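Local coordinates for lipopolysaccharide biosynthesis protein wbpB (Thermus thermophilus, PDB 3O9Z) that acts as an NAD-dependent dehydrogenase in the biosynthesis of 2,3-diacetamido-2,3-dideoxy-D-mannuronic acid, a lipopolysaccharide sugar, and binds 2-oxoglutarate beside the cofactor, at residues G150-R162 with G220-V234. Sequence-based numbering, arbitrary orientation. Where two conformers were deposited one is given.
With AKG (2-oxoglutaric acid), chain F.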
loop_
_atom_site.group_PDB
_atom_site.type_symbol
_atom_site.label_atom_id
_atom_site.label_comp_id
_atom_site.label_asym_id
_atom_site.label_seq_id
_atom_site.Cartn_x
_atom_site.Cartn_y
_atom_site.Cartn_z
ATOM N N GLY A 150 -34.690 -39.993 8.677
ATOM C CA GLY A 150 -34.403 -40.021 7.251
ATOM C C GLY A 150 -33.635 -38.773 6.879
ATOM O O GLY A 150 -33.633 -37.780 7.616
ATOM N N ALA A 151 -33.021 -38.828 5.706
ATOM C CA ALA A 151 -32.443 -37.619 5.138
ATOM C C ALA A 151 -33.496 -36.701 4.562
ATOM O O ALA A 151 -34.586 -37.146 4.185
ATOM C CB ALA A 151 -31.449 -38.017 4.099
ATOM N N LYS A 152 -33.179 -35.413 4.464
ATOM C CA LYS A 152 -34.121 -34.426 3.961
ATOM C C LYS A 152 -33.676 -33.900 2.593
ATOM O O LYS A 152 -32.492 -33.976 2.246
ATOM C CB LYS A 152 -34.220 -33.260 4.939
ATOM C CG LYS A 152 -34.946 -33.647 6.288
ATOM C CD LYS A 152 -36.054 -34.682 6.105
ATOM C CE LYS A 152 -36.633 -35.118 7.453
ATOM N NZ LYS A 152 -37.803 -36.054 7.332
ATOM N N ASP A 153 -34.617 -33.434 1.789
ATOM C CA ASP A 153 -34.295 -32.777 0.525
ATOM C C ASP A 153 -34.368 -31.288 0.768
ATOM O O ASP A 153 -35.324 -30.766 1.336
ATOM C CB ASP A 153 -35.308 -33.200 -0.537
ATOM C CG ASP A 153 -35.023 -34.610 -1.004
ATOM O OD1 ASP A 153 -33.952 -34.823 -1.613
ATOM O OD2 ASP A 153 -35.790 -35.524 -0.628
ATOM N N VAL A 154 -33.297 -30.597 0.384
ATOM C CA VAL A 154 -33.088 -29.205 0.815
ATOM C C VAL A 154 -32.737 -28.365 -0.405
ATOM O O VAL A 154 -31.969 -28.810 -1.270
ATOM C CB VAL A 154 -31.891 -29.143 1.782
ATOM C CG1 VAL A 154 -31.622 -27.655 2.157
ATOM C CG2 VAL A 154 -32.149 -29.947 3.051
ATOM N N VAL A 155 -33.297 -27.164 -0.474
ATOM C CA VAL A 155 -32.884 -26.195 -1.479
ATOM C C VAL A 155 -32.323 -25.009 -0.708
ATOM O O VAL A 155 -33.012 -24.411 0.126
ATOM C CB VAL A 155 -34.066 -25.741 -2.348
ATOM C CG1 VAL A 155 -33.615 -24.649 -3.296
ATOM C CG2 VAL A 155 -34.611 -26.930 -3.140
ATOM N N LEU A 156 -31.065 -24.672 -0.965
ATOM C CA LEU A 156 -30.388 -23.565 -0.259
ATOM C C LEU A 156 -30.138 -22.509 -1.315
ATOM O O LEU A 156 -29.527 -22.783 -2.359
ATOM C CB LEU A 156 -29.005 -24.057 0.215
ATOM C CG LEU A 156 -28.273 -23.210 1.246
ATOM C CD1 LEU A 156 -27.820 -21.866 0.696
ATOM C CD2 LEU A 156 -29.075 -23.066 2.561
ATOM N N THR A 157 -30.659 -21.299 -1.078
ATOM C CA THR A 157 -30.463 -20.187 -2.002
ATOM C C THR A 157 -29.877 -19.021 -1.229
ATOM O O THR A 157 -30.367 -18.671 -0.148
ATOM C CB THR A 157 -31.832 -19.746 -2.556
ATOM O OG1 THR A 157 -32.479 -20.889 -3.127
ATOM C CG2 THR A 157 -31.646 -18.708 -3.677
ATOM N N TYR A 158 -28.743 -18.511 -1.701
ATOM C CA TYR A 158 -27.960 -17.562 -0.909
ATOM C C TYR A 158 -27.523 -16.444 -1.841
ATOM O O TYR A 158 -26.553 -16.597 -2.606
ATOM C CB TYR A 158 -26.742 -18.292 -0.292
ATOM C CG TYR A 158 -26.162 -17.583 0.905
ATOM C CD1 TYR A 158 -25.349 -16.452 0.766
ATOM C CD2 TYR A 158 -26.485 -18.009 2.188
ATOM C CE1 TYR A 158 -24.813 -15.825 1.903
ATOM C CE2 TYR A 158 -25.997 -17.374 3.319
ATOM C CZ TYR A 158 -25.158 -16.296 3.175
ATOM O OH TYR A 158 -24.651 -15.638 4.281
ATOM N N VAL A 159 -28.216 -15.317 -1.786
ATOM C CA VAL A 159 -27.950 -14.202 -2.690
ATOM C C VAL A 159 -27.674 -13.010 -1.791
ATOM O O VAL A 159 -28.455 -12.679 -0.897
ATOM C CB VAL A 159 -29.173 -13.871 -3.570
ATOM C CG1 VAL A 159 -28.796 -12.733 -4.488
ATOM C CG2 VAL A 159 -29.599 -15.072 -4.416
ATOM N N THR A 160 -26.510 -12.392 -1.936
ATOM C CA THR A 160 -26.192 -11.235 -1.114
ATOM C C THR A 160 -25.453 -10.209 -1.977
ATOM O O THR A 160 -24.317 -10.438 -2.412
ATOM C CB THR A 160 -25.444 -11.651 0.170
ATOM O OG1 THR A 160 -25.185 -10.463 0.945
ATOM C CG2 THR A 160 -24.123 -12.341 -0.159
ATOM N N GLY A 161 -26.138 -9.129 -2.361
ATOM C CA GLY A 161 -25.591 -8.278 -3.415
ATOM C C GLY A 161 -24.317 -7.577 -2.980
ATOM O O GLY A 161 -24.163 -7.189 -1.820
ATOM N N ARG A 162 -23.427 -7.431 -3.960
ATOM C CA ARG A 162 -22.171 -6.694 -3.714
ATOM C C ARG A 162 -21.960 -5.683 -4.823
ATOM O O ARG A 162 -22.025 -5.993 -6.024
ATOM C CB ARG A 162 -20.957 -7.630 -3.661
ATOM C CG ARG A 162 -20.967 -8.536 -2.441
ATOM C CD ARG A 162 -20.684 -7.778 -1.138
ATOM N NE ARG A 162 -20.621 -8.686 -0.001
ATOM C CZ ARG A 162 -21.686 -9.169 0.622
ATOM N NH1 ARG A 162 -22.907 -8.906 0.177
ATOM N NH2 ARG A 162 -21.522 -9.984 1.678
ATOM N N GLY A 220 -27.130 -36.325 6.196
ATOM C CA GLY A 220 -28.522 -36.098 6.571
ATOM C C GLY A 220 -29.371 -35.382 5.546
ATOM O O GLY A 220 -30.501 -35.002 5.844
ATOM N N ALA A 221 -28.848 -35.123 4.349
ATOM C CA ALA A 221 -29.630 -34.373 3.360
ATOM C C ALA A 221 -29.067 -34.470 1.968
ATOM O O ALA A 221 -27.862 -34.604 1.777
ATOM C CB ALA A 221 -29.661 -32.871 3.722
ATOM N N ARG A 222 -29.933 -34.271 0.982
ATOM C CA ARG A 222 -29.508 -33.998 -0.394
ATOM C C ARG A 222 -29.808 -32.532 -0.632
ATOM O O ARG A 222 -30.914 -32.072 -0.384
ATOM C CB ARG A 222 -30.350 -34.849 -1.372
ATOM C CG ARG A 222 -30.064 -36.353 -1.177
ATOM C CD ARG A 222 -31.127 -37.205 -1.946
ATOM N NE ARG A 222 -32.453 -37.117 -1.327
ATOM C CZ ARG A 222 -32.835 -37.915 -0.331
ATOM N NH1 ARG A 222 -34.058 -37.774 0.157
ATOM N NH2 ARG A 222 -32.040 -38.852 0.153
ATOM N N VAL A 223 -28.828 -31.750 -1.077
ATOM C CA VAL A 223 -28.978 -30.296 -1.116
ATOM C C VAL A 223 -28.702 -29.742 -2.485
ATOM O O VAL A 223 -27.634 -30.006 -3.037
ATOM C CB VAL A 223 -27.980 -29.613 -0.132
ATOM C CG1 VAL A 223 -28.265 -28.082 -0.016
ATOM C CG2 VAL A 223 -28.062 -30.285 1.253
ATOM N N ARG A 224 -29.623 -28.980 -3.064
ATOM C CA ARG A 224 -29.330 -28.227 -4.299
ATOM C C ARG A 224 -29.047 -26.814 -3.818
ATOM O O ARG A 224 -29.862 -26.253 -3.061
ATOM C CB ARG A 224 -30.536 -28.246 -5.232
ATOM C CG ARG A 224 -30.835 -29.665 -5.730
ATOM C CD ARG A 224 -32.050 -29.666 -6.630
ATOM N NE ARG A 224 -33.289 -29.545 -5.879
ATOM C CZ ARG A 224 -34.439 -29.176 -6.438
ATOM N NH1 ARG A 224 -35.570 -29.113 -5.715
ATOM N NH2 ARG A 224 -34.424 -28.767 -7.701
ATOM N N TRP A 225 -27.918 -26.218 -4.217
ATOM C CA TRP A 225 -27.524 -24.903 -3.710
ATOM C C TRP A 225 -27.215 -23.916 -4.817
ATOM O O TRP A 225 -26.777 -24.288 -5.895
ATOM C CB TRP A 225 -26.381 -25.021 -2.689
ATOM C CG TRP A 225 -25.121 -25.692 -3.213
ATOM C CD1 TRP A 225 -24.785 -27.031 -3.110
ATOM C CD2 TRP A 225 -24.045 -25.064 -3.894
ATOM N NE1 TRP A 225 -23.548 -27.257 -3.683
ATOM C CE2 TRP A 225 -23.073 -26.057 -4.154
ATOM C CE3 TRP A 225 -23.767 -23.730 -4.241
ATOM C CZ2 TRP A 225 -21.869 -25.802 -4.805
ATOM C CZ3 TRP A 225 -22.558 -23.494 -4.894
ATOM C CH2 TRP A 225 -21.632 -24.509 -5.179
ATOM N N PHE A 226 -27.461 -22.639 -4.524
ATOM C CA PHE A 226 -27.194 -21.546 -5.430
ATOM C C PHE A 226 -26.690 -20.385 -4.605
ATOM O O PHE A 226 -27.320 -20.040 -3.593
ATOM C CB PHE A 226 -28.483 -21.171 -6.172
ATOM C CG PHE A 226 -28.310 -20.039 -7.144
ATOM C CD1 PHE A 226 -28.098 -20.317 -8.484
ATOM C CD2 PHE A 226 -28.363 -18.718 -6.708
ATOM C CE1 PHE A 226 -27.943 -19.291 -9.397
ATOM C CE2 PHE A 226 -28.202 -17.668 -7.625
ATOM C CZ PHE A 226 -27.950 -17.966 -8.974
ATOM N N LEU A 227 -25.562 -19.836 -5.043
ATOM C CA LEU A 227 -24.897 -18.711 -4.371
ATOM C C LEU A 227 -24.665 -17.587 -5.400
ATOM O O LEU A 227 -24.096 -17.842 -6.469
ATOM C CB LEU A 227 -23.548 -19.255 -3.859
ATOM C CG LEU A 227 -22.581 -18.157 -3.418
ATOM C CD1 LEU A 227 -23.091 -17.338 -2.235
ATOM C CD2 LEU A 227 -21.241 -18.877 -3.105
ATOM N N SER A 228 -25.045 -16.352 -5.068
ATOM C CA SER A 228 -24.671 -15.260 -5.946
ATOM C C SER A 228 -24.493 -13.968 -5.164
ATOM O O SER A 228 -25.111 -13.756 -4.100
ATOM C CB SER A 228 -25.728 -15.025 -7.020
ATOM O OG SER A 228 -25.326 -14.015 -7.963
ATOM N N ILE A 229 -23.611 -13.143 -5.709
ATOM C CA ILE A 229 -23.448 -11.760 -5.258
ATOM C C ILE A 229 -24.064 -10.768 -6.230
ATOM O O ILE A 229 -23.845 -9.552 -6.097
ATOM C CB ILE A 229 -21.976 -11.401 -4.915
ATOM C CG1 ILE A 229 -21.115 -11.748 -6.120
ATOM C CG2 ILE A 229 -21.544 -12.167 -3.643
ATOM C CD1 ILE A 229 -19.649 -11.206 -6.074
ATOM N N ASP A 230 -24.789 -11.293 -7.218
ATOM C CA ASP A 230 -25.590 -10.433 -8.131
ATOM C C ASP A 230 -27.020 -10.353 -7.581
ATOM O O ASP A 230 -27.734 -11.362 -7.586
ATOM C CB ASP A 230 -25.557 -11.065 -9.516
ATOM C CG ASP A 230 -26.319 -10.280 -10.551
ATOM O OD1 ASP A 230 -27.066 -9.366 -10.152
ATOM O OD2 ASP A 230 -26.189 -10.641 -11.746
ATOM N N PRO A 231 -27.440 -9.161 -7.138
ATOM C CA PRO A 231 -28.767 -9.064 -6.522
ATOM C C PRO A 231 -29.929 -9.214 -7.520
ATOM O O PRO A 231 -31.059 -9.396 -7.082
ATOM C CB PRO A 231 -28.736 -7.657 -5.908
ATOM C CG PRO A 231 -27.877 -6.877 -6.842
ATOM C CD PRO A 231 -26.728 -7.867 -7.142
ATOM N N SER A 232 -29.638 -9.358 -8.811
ATOM C CA SER A 232 -30.672 -9.683 -9.785
ATOM C C SER A 232 -31.286 -11.050 -9.487
ATOM O O SER A 232 -32.357 -11.389 -10.006
ATOM C CB SER A 232 -30.166 -9.623 -11.231
ATOM O OG SER A 232 -29.381 -10.748 -11.592
ATOM N N PHE A 233 -30.588 -11.889 -8.720
ATOM C CA PHE A 233 -31.154 -13.217 -8.415
ATOM C C PHE A 233 -32.050 -13.247 -7.186
ATOM O O PHE A 233 -32.632 -14.275 -6.849
ATOM C CB PHE A 233 -30.045 -14.296 -8.278
ATOM C CG PHE A 233 -29.377 -14.663 -9.599
ATOM C CD1 PHE A 233 -29.996 -15.479 -10.546
ATOM C CD2 PHE A 233 -28.159 -14.104 -9.912
ATOM C CE1 PHE A 233 -29.375 -15.792 -11.736
ATOM C CE2 PHE A 233 -27.537 -14.385 -11.120
ATOM C CZ PHE A 233 -28.139 -15.229 -12.023
ATOM N N VAL A 234 -32.158 -12.133 -6.477
ATOM C CA VAL A 234 -33.189 -12.045 -5.448
ATOM C C VAL A 234 -34.554 -12.270 -6.134
ATOM O O VAL A 234 -34.823 -11.677 -7.195
ATOM C CB VAL A 234 -33.175 -10.633 -4.832
ATOM C CG1 VAL A 234 -34.351 -10.501 -3.828
ATOM C CG2 VAL A 234 -31.870 -10.420 -4.069
HETATM C C1 AKG F . -18.862 -11.458 3.853
HETATM O O1 AKG F . -19.201 -10.488 3.125
HETATM O O2 AKG F . -17.683 -11.814 3.954
HETATM C C2 AKG F . -19.799 -12.150 4.711
HETATM O O5 AKG F . -19.391 -13.081 5.403
HETATM C C3 AKG F . -21.253 -11.758 4.733
HETATM C C4 AKG F . -21.993 -12.666 3.753
HETATM C C5 AKG F . -23.440 -12.272 3.533
HETATM O O3 AKG F . -23.722 -11.077 3.320
HETATM O O4 AKG F . -24.316 -13.139 3.574
HETATM O O HOH W 1 -35.588 -38.566 2.209
HETATM O O HOH W 2 -33.178 -30.555 -3.133
HETATM O O HOH W 3 -21.694 -8.377 -7.464
#
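Asp153 lies at the edge of the Arg222 guanidinium and Val159 CG2 at the edge of the Phe226 ring, while Leu227 CD1 approaches the Tyr158 ring obliquely. 2-Oxoglutarate takes the edges of Tyr158 (O4) and of the Arg162 guanidinium (O1). Phe226 CZ rests over one face of Phe233, 3.5 Å above its plane and offset toward the rim. Phe233 belongs to the 3-10 turn after strand 221-228, which runs parallel to strand 152-160 inside the mixed sheet of the C-terminal alpha/beta domain of the Gfo/Idh/MocA oxidoreductases. Backbone hydrogen bonds pair the strands from Lys152 N to Gly220 O through Thr160 N to Ser228 O, and Arg162 N continues to Ile229 O.

At the partly exposed end Arg222 grips Asp153 side-on, NE to OD1 at 2.8 Å and NH1 to OD2 at 2.9 Å, the planes 49° apart. Beta-branched valines favour the extended buried middle: Val154 and Val223 lie side by side, CG1 to CG1 4.0 Å, and Val154, Ala221 and Leu156 offer compact apolar groups to helix 186-196.

At the ligand end, donors suit carboxylates. With chi1 at -159°, CG anti to the backbone N, Tyr158 carries its OH to ligand O4 at 2.6 Å. Arg162 NH2 reaches O1 at 2.8 Å and O3 at 3.0 Å; NH1 holds Thr160 OG1 and Gly161 O. An alanine in place of Arg162 removes both NH groups, and the two carboxylates would probably be held less firmly. The side chains of Arg162 and Ile229 cross at about a right angle, Arg162 CG 3.9 Å from Ile229 CG2.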